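Local coordinates for protein UspA1 (Moraxella catarrhalis, PDB 3PR7) that acts as a trimeric surface adhesin whose binding to fibronectin and the host receptor CEACAM1 probably attaches the bacterium to human cells, at residues G35-T40 / G49-E54; E54-Y59 / K69-Y74. One frame throughout, in Å; residues are numbered along the deposited sequence.

How the interactions relate
Both interactions join successive coils of the beta-roll head of this trimeric adhesin, with centres about 13 Å apart. Interaction 1 comes first along the chain and lies at a turn leading into the sheet; interaction 2 starts on the sheet and runs out through the next turn. They share E54, whose strand 54-55 has strand 39-41 on one side and strand 69-70 on the other in the same parallel sheet. The two are directly coupled where K39 O and A55 N, 3.0 Å apart, probably form a hydrogen bond. Bonding thus passes from one coil to the next across these three coils, consistent with the elongated form of the head.

Interaction 1: G35-T40 / G49-E54; sequences GDYNKT and GGLFNE
Y37 lies over the ring of F52, with its CB above the ring centre, 3.5 Å from the centroid, in a CH-pi contact. The two rings are nearly parallel, their planes 20° apart, but are slid so far that they barely overlap; Y37 CD1 approaches F52 CZ to 3.5 Å. Equivalent turns of two successive coils of a left-handed parallel beta-roll, the YadA-like head fold, are stacked here. L51 CD1 adds an apolar contact with Y37 CD2, and L51 also packs on Y44 of the second subunit, which places this turn near the trimer interface.

Next to the aromatic pair, the buried N38 uses both branches of its amide on 49-54. Its CG lies anti to the carbonyl carbon, beside the backbone N (chi1 -59°), and the amide carbonyl OD1 accepts N53 N at 2.9 Å, with the donor in the carbonyl plane. The other amide branch, ND2, reaches G50 O in a weak bond of 3.4 Å. The same OD1-to-N bond links N23 to N38 and N53 to N68, so equivalent asparagines of successive coils repeat a side-chain-to-backbone bond, which gives buried backbone and amide groups partners from coil to coil.

Main-chain bonds run beside this series: D36 N donates to G50 O at 3.1 Å, and F52 N donates to D36 O at 3.3 Å. The carboxylate of D36 turns away from the second segment, OD1 accepting N22 N from the preceding coil. Where strands 39-41 and 54-55 begin, K39 and E54 pair in parallel register and point the same way, their charged groups not in contact. K39 N donates to N53 O at 2.9 Å, and farther out the aliphatic CD of K39 rests 3.5 Å from E54 OE2.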
# COMPACT_ATOMS: atom_id res chain seq x y z
N GLY A 35 24.64 31.76 -14.45
CA GLY A 35 24.66 31.99 -13.01
C GLY A 35 26.06 32.33 -12.54
O GLY A 35 26.85 32.90 -13.30
N ASP A 36 26.37 31.97 -11.30
CA ASP A 36 27.68 32.26 -10.73
C ASP A 36 28.08 31.28 -9.63
O ASP A 36 27.21 30.64 -9.02
CB ASP A 36 27.73 33.70 -10.20
CG ASP A 36 29.12 34.32 -10.26
OD1 ASP A 36 30.03 33.72 -10.86
OD2 ASP A 36 29.29 35.43 -9.71
N TYR A 37 29.39 31.16 -9.41
CA TYR A 37 29.98 30.33 -8.34
C TYR A 37 29.75 28.83 -8.51
O TYR A 37 29.82 28.06 -7.54
CB TYR A 37 29.54 30.81 -6.95
CG TYR A 37 30.08 32.17 -6.58
CD1 TYR A 37 31.33 32.30 -5.98
CD2 TYR A 37 29.34 33.32 -6.85
CE1 TYR A 37 31.83 33.55 -5.64
CE2 TYR A 37 29.83 34.58 -6.51
CZ TYR A 37 31.08 34.68 -5.91
OH TYR A 37 31.57 35.92 -5.58
N ASN A 38 29.51 28.41 -9.75
CA ASN A 38 29.30 27.01 -10.07
C ASN A 38 30.62 26.31 -10.43
O ASN A 38 31.42 26.84 -11.19
CB ASN A 38 28.29 26.88 -11.21
CG ASN A 38 26.94 27.49 -10.87
OD1 ASN A 38 26.36 27.19 -9.83
ND2 ASN A 38 26.45 28.35 -11.74
N LYS A 39 30.82 25.13 -9.85
CA LYS A 39 32.02 24.33 -10.12
C LYS A 39 31.67 23.08 -10.93
O LYS A 39 30.66 22.43 -10.67
CB LYS A 39 32.69 23.88 -8.82
CG LYS A 39 33.33 24.97 -7.97
CD LYS A 39 34.16 24.33 -6.85
CE LYS A 39 34.14 25.16 -5.58
NZ LYS A 39 34.97 26.39 -5.68
N THR A 40 32.52 22.76 -11.90
CA THR A 40 32.43 21.48 -12.60
C THR A 40 33.79 20.79 -12.64
O THR A 40 34.83 21.43 -12.79
CB THR A 40 31.91 21.63 -14.04
OG1 THR A 40 32.61 22.70 -14.69
CG2 THR A 40 30.42 21.93 -14.06
N GLY A 49 22.71 26.40 -14.76
CA GLY A 49 22.83 27.75 -14.23
C GLY A 49 22.55 27.73 -12.74
O GLY A 49 22.64 26.68 -12.10
N GLY A 50 22.22 28.89 -12.18
CA GLY A 50 21.93 28.99 -10.76
C GLY A 50 23.11 29.47 -9.94
O GLY A 50 23.92 30.26 -10.42
N LEU A 51 23.21 28.98 -8.71
CA LEU A 51 24.19 29.50 -7.77
C LEU A 51 24.82 28.43 -6.89
O LEU A 51 24.11 27.63 -6.27
CB LEU A 51 23.55 30.60 -6.91
CG LEU A 51 24.53 31.15 -5.87
CD1 LEU A 51 25.56 32.14 -6.40
CD2 LEU A 51 23.91 31.57 -4.56
N PHE A 52 26.15 28.42 -6.83
CA PHE A 52 26.94 27.50 -5.99
C PHE A 52 26.65 26.02 -6.19
O PHE A 52 26.65 25.23 -5.23
CB PHE A 52 26.83 27.88 -4.50
CG PHE A 52 27.83 28.90 -4.07
CD1 PHE A 52 29.18 28.56 -3.96
CD2 PHE A 52 27.44 30.20 -3.78
CE1 PHE A 52 30.12 29.50 -3.56
CE2 PHE A 52 28.37 31.15 -3.39
CZ PHE A 52 29.72 30.80 -3.28
N ASN A 53 26.43 25.63 -7.44
CA ASN A 53 26.20 24.24 -7.77
C ASN A 53 27.52 23.53 -8.11
O ASN A 53 28.37 24.10 -8.79
CB ASN A 53 25.19 24.12 -8.92
CG ASN A 53 23.81 24.65 -8.53
OD1 ASN A 53 23.27 24.31 -7.48
ND2 ASN A 53 23.23 25.48 -9.39
N GLU A 54 27.68 22.31 -7.60
CA GLU A 54 28.87 21.50 -7.88
C GLU A 54 28.49 20.23 -8.62
O GLU A 54 27.81 19.36 -8.08
CB GLU A 54 29.59 21.11 -6.58
CG GLU A 54 30.59 22.13 -6.06
CD GLU A 54 31.48 21.55 -4.96
OE1 GLU A 54 30.94 21.02 -3.96
OE2 GLU A 54 32.72 21.63 -5.10

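Interaction 2: E54-Y59 / K69-Y74; sequences EATNEY and KAKGRY
CG is anti to the carbonyl carbon in both Y59 (chi1 -41°) and Y74 (chi1 -72°); the side chains lie side by side on successive coils of the beta-roll, and their rings form an offset stack. Their centroids are 4.6 Å apart and their planes differ by 14°. The shift brings Y59 CD1 over the Y74 ring, 3.4 Å from CZ, and sets Y74 OH over the rim of the Y59 ring. Y74 stacks in turn on Y89, extending an aromatic column along the roll, while Y59 packs on L51 of the third subunit.

Beside the stack, the extended chains of E58 and R73 run side by side into a salt bridge. A single carboxylate oxygen, E58 OE1, lies at the guanidinium edge, weakly bonded to R73 NE at 3.3 Å and to R73 NH2 at 3.4 Å. R73 NH2 also sits at the edge of the Y59 ring, near its plane. The backbones are tied by Y74 N donating to E58 O at 3.0 Å.

At the other end, strands 54-55 and 69-70 pair in parallel: A70 N donates to E54 O at 2.7 Å, and, just past the strand, T56 N donates to A70 O from above the carbonyl plane. E54 OE1 and K69 NZ form only a long ion pair, 4.0 Å apart.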
# COMPACT_ATOMS: atom_id res chain seq x y z
N GLU A 54 27.68 22.31 -7.60
CA GLU A 54 28.87 21.50 -7.88
C GLU A 54 28.49 20.23 -8.62
O GLU A 54 27.81 19.36 -8.08
CB GLU A 54 29.59 21.11 -6.58
CG GLU A 54 30.59 22.13 -6.06
CD GLU A 54 31.48 21.55 -4.96
OE1 GLU A 54 30.94 21.02 -3.96
OE2 GLU A 54 32.72 21.63 -5.10
N ALA A 55 28.93 20.12 -9.87
CA ALA A 55 28.76 18.89 -10.64
C ALA A 55 30.12 18.31 -10.97
O ALA A 55 30.80 18.78 -11.88
CB ALA A 55 27.94 19.15 -11.90
N THR A 56 30.52 17.29 -10.21
CA THR A 56 31.80 16.62 -10.44
C THR A 56 31.55 15.23 -11.02
O THR A 56 30.41 14.87 -11.31
CB THR A 56 32.65 16.52 -9.14
OG1 THR A 56 32.16 15.46 -8.30
CG2 THR A 56 32.63 17.84 -8.36
N ASN A 57 32.63 14.46 -11.20
CA ASN A 57 32.56 13.11 -11.74
C ASN A 57 32.19 13.09 -13.23
O ASN A 57 32.17 14.14 -13.88
CB ASN A 57 31.59 12.24 -10.93
CG ASN A 57 32.19 10.91 -10.55
OD1 ASN A 57 31.77 9.86 -11.05
ND2 ASN A 57 33.18 10.94 -9.67
N GLU A 58 31.90 11.91 -13.75
CA GLU A 58 31.57 11.76 -15.17
C GLU A 58 30.06 11.70 -15.40
O GLU A 58 29.34 10.97 -14.72
CB GLU A 58 32.26 10.54 -15.77
CG GLU A 58 33.79 10.66 -15.84
CD GLU A 58 34.46 9.45 -16.48
OE1 GLU A 58 33.78 8.42 -16.69
OE2 GLU A 58 35.67 9.53 -16.76
N TYR A 59 29.61 12.50 -16.37
CA TYR A 59 28.21 12.54 -16.83
C TYR A 59 27.17 12.95 -15.78
O TYR A 59 26.01 12.54 -15.87
CB TYR A 59 27.78 11.21 -17.47
CG TYR A 59 28.80 10.54 -18.37
CD1 TYR A 59 29.52 9.44 -17.92
CD2 TYR A 59 29.02 10.99 -19.67
CE1 TYR A 59 30.46 8.81 -18.74
CE2 TYR A 59 29.96 10.37 -20.49
CZ TYR A 59 30.67 9.27 -20.02
OH TYR A 59 31.59 8.65 -20.83
N LYS A 69 24.77 19.57 -5.07
CA LYS A 69 26.01 18.82 -5.30
C LYS A 69 25.75 17.48 -5.96
O LYS A 69 25.24 16.55 -5.33
CB LYS A 69 26.80 18.65 -4.00
CG LYS A 69 27.47 19.91 -3.51
CD LYS A 69 28.04 19.73 -2.11
CE LYS A 69 28.76 20.99 -1.65
NZ LYS A 69 29.37 20.84 -0.30
N ALA A 70 26.10 17.39 -7.24
CA ALA A 70 26.04 16.14 -7.98
C ALA A 70 27.44 15.58 -8.18
O ALA A 70 28.04 15.73 -9.25
CB ALA A 70 25.33 16.33 -9.31
N LYS A 71 27.98 14.98 -7.12
CA LYS A 71 29.18 14.15 -7.23
C LYS A 71 28.65 12.79 -7.66
O LYS A 71 27.44 12.60 -7.75
CB LYS A 71 29.89 14.06 -5.88
CG LYS A 71 29.60 15.22 -4.93
CD LYS A 71 30.74 15.46 -3.95
CE LYS A 71 30.23 16.08 -2.65
NZ LYS A 71 31.33 16.26 -1.67
N GLY A 72 29.53 11.83 -7.95
CA GLY A 72 29.05 10.51 -8.35
C GLY A 72 28.64 10.39 -9.81
O GLY A 72 28.05 11.31 -10.39
N ARG A 73 28.94 9.24 -10.40
CA ARG A 73 28.81 8.99 -11.83
C ARG A 73 27.36 8.92 -12.28
O ARG A 73 26.56 8.18 -11.69
CB ARG A 73 29.53 7.69 -12.18
CG ARG A 73 30.08 7.62 -13.59
CD ARG A 73 31.07 6.47 -13.71
NE ARG A 73 31.68 6.42 -15.04
CZ ARG A 73 31.40 5.52 -15.98
NH1 ARG A 73 30.51 4.57 -15.74
NH2 ARG A 73 32.02 5.58 -17.15
N TYR A 74 27.02 9.69 -13.31
CA TYR A 74 25.65 9.75 -13.86
C TYR A 74 24.61 10.27 -12.86
O TYR A 74 23.43 9.90 -12.94
CB TYR A 74 25.20 8.40 -14.41
CG TYR A 74 25.86 7.97 -15.69
CD1 TYR A 74 25.50 8.54 -16.91
CD2 TYR A 74 26.83 6.97 -15.70
CE1 TYR A 74 26.10 8.13 -18.10
CE2 TYR A 74 27.44 6.55 -16.88
CZ TYR A 74 27.06 7.14 -18.08
OH TYR A 74 27.66 6.74 -19.25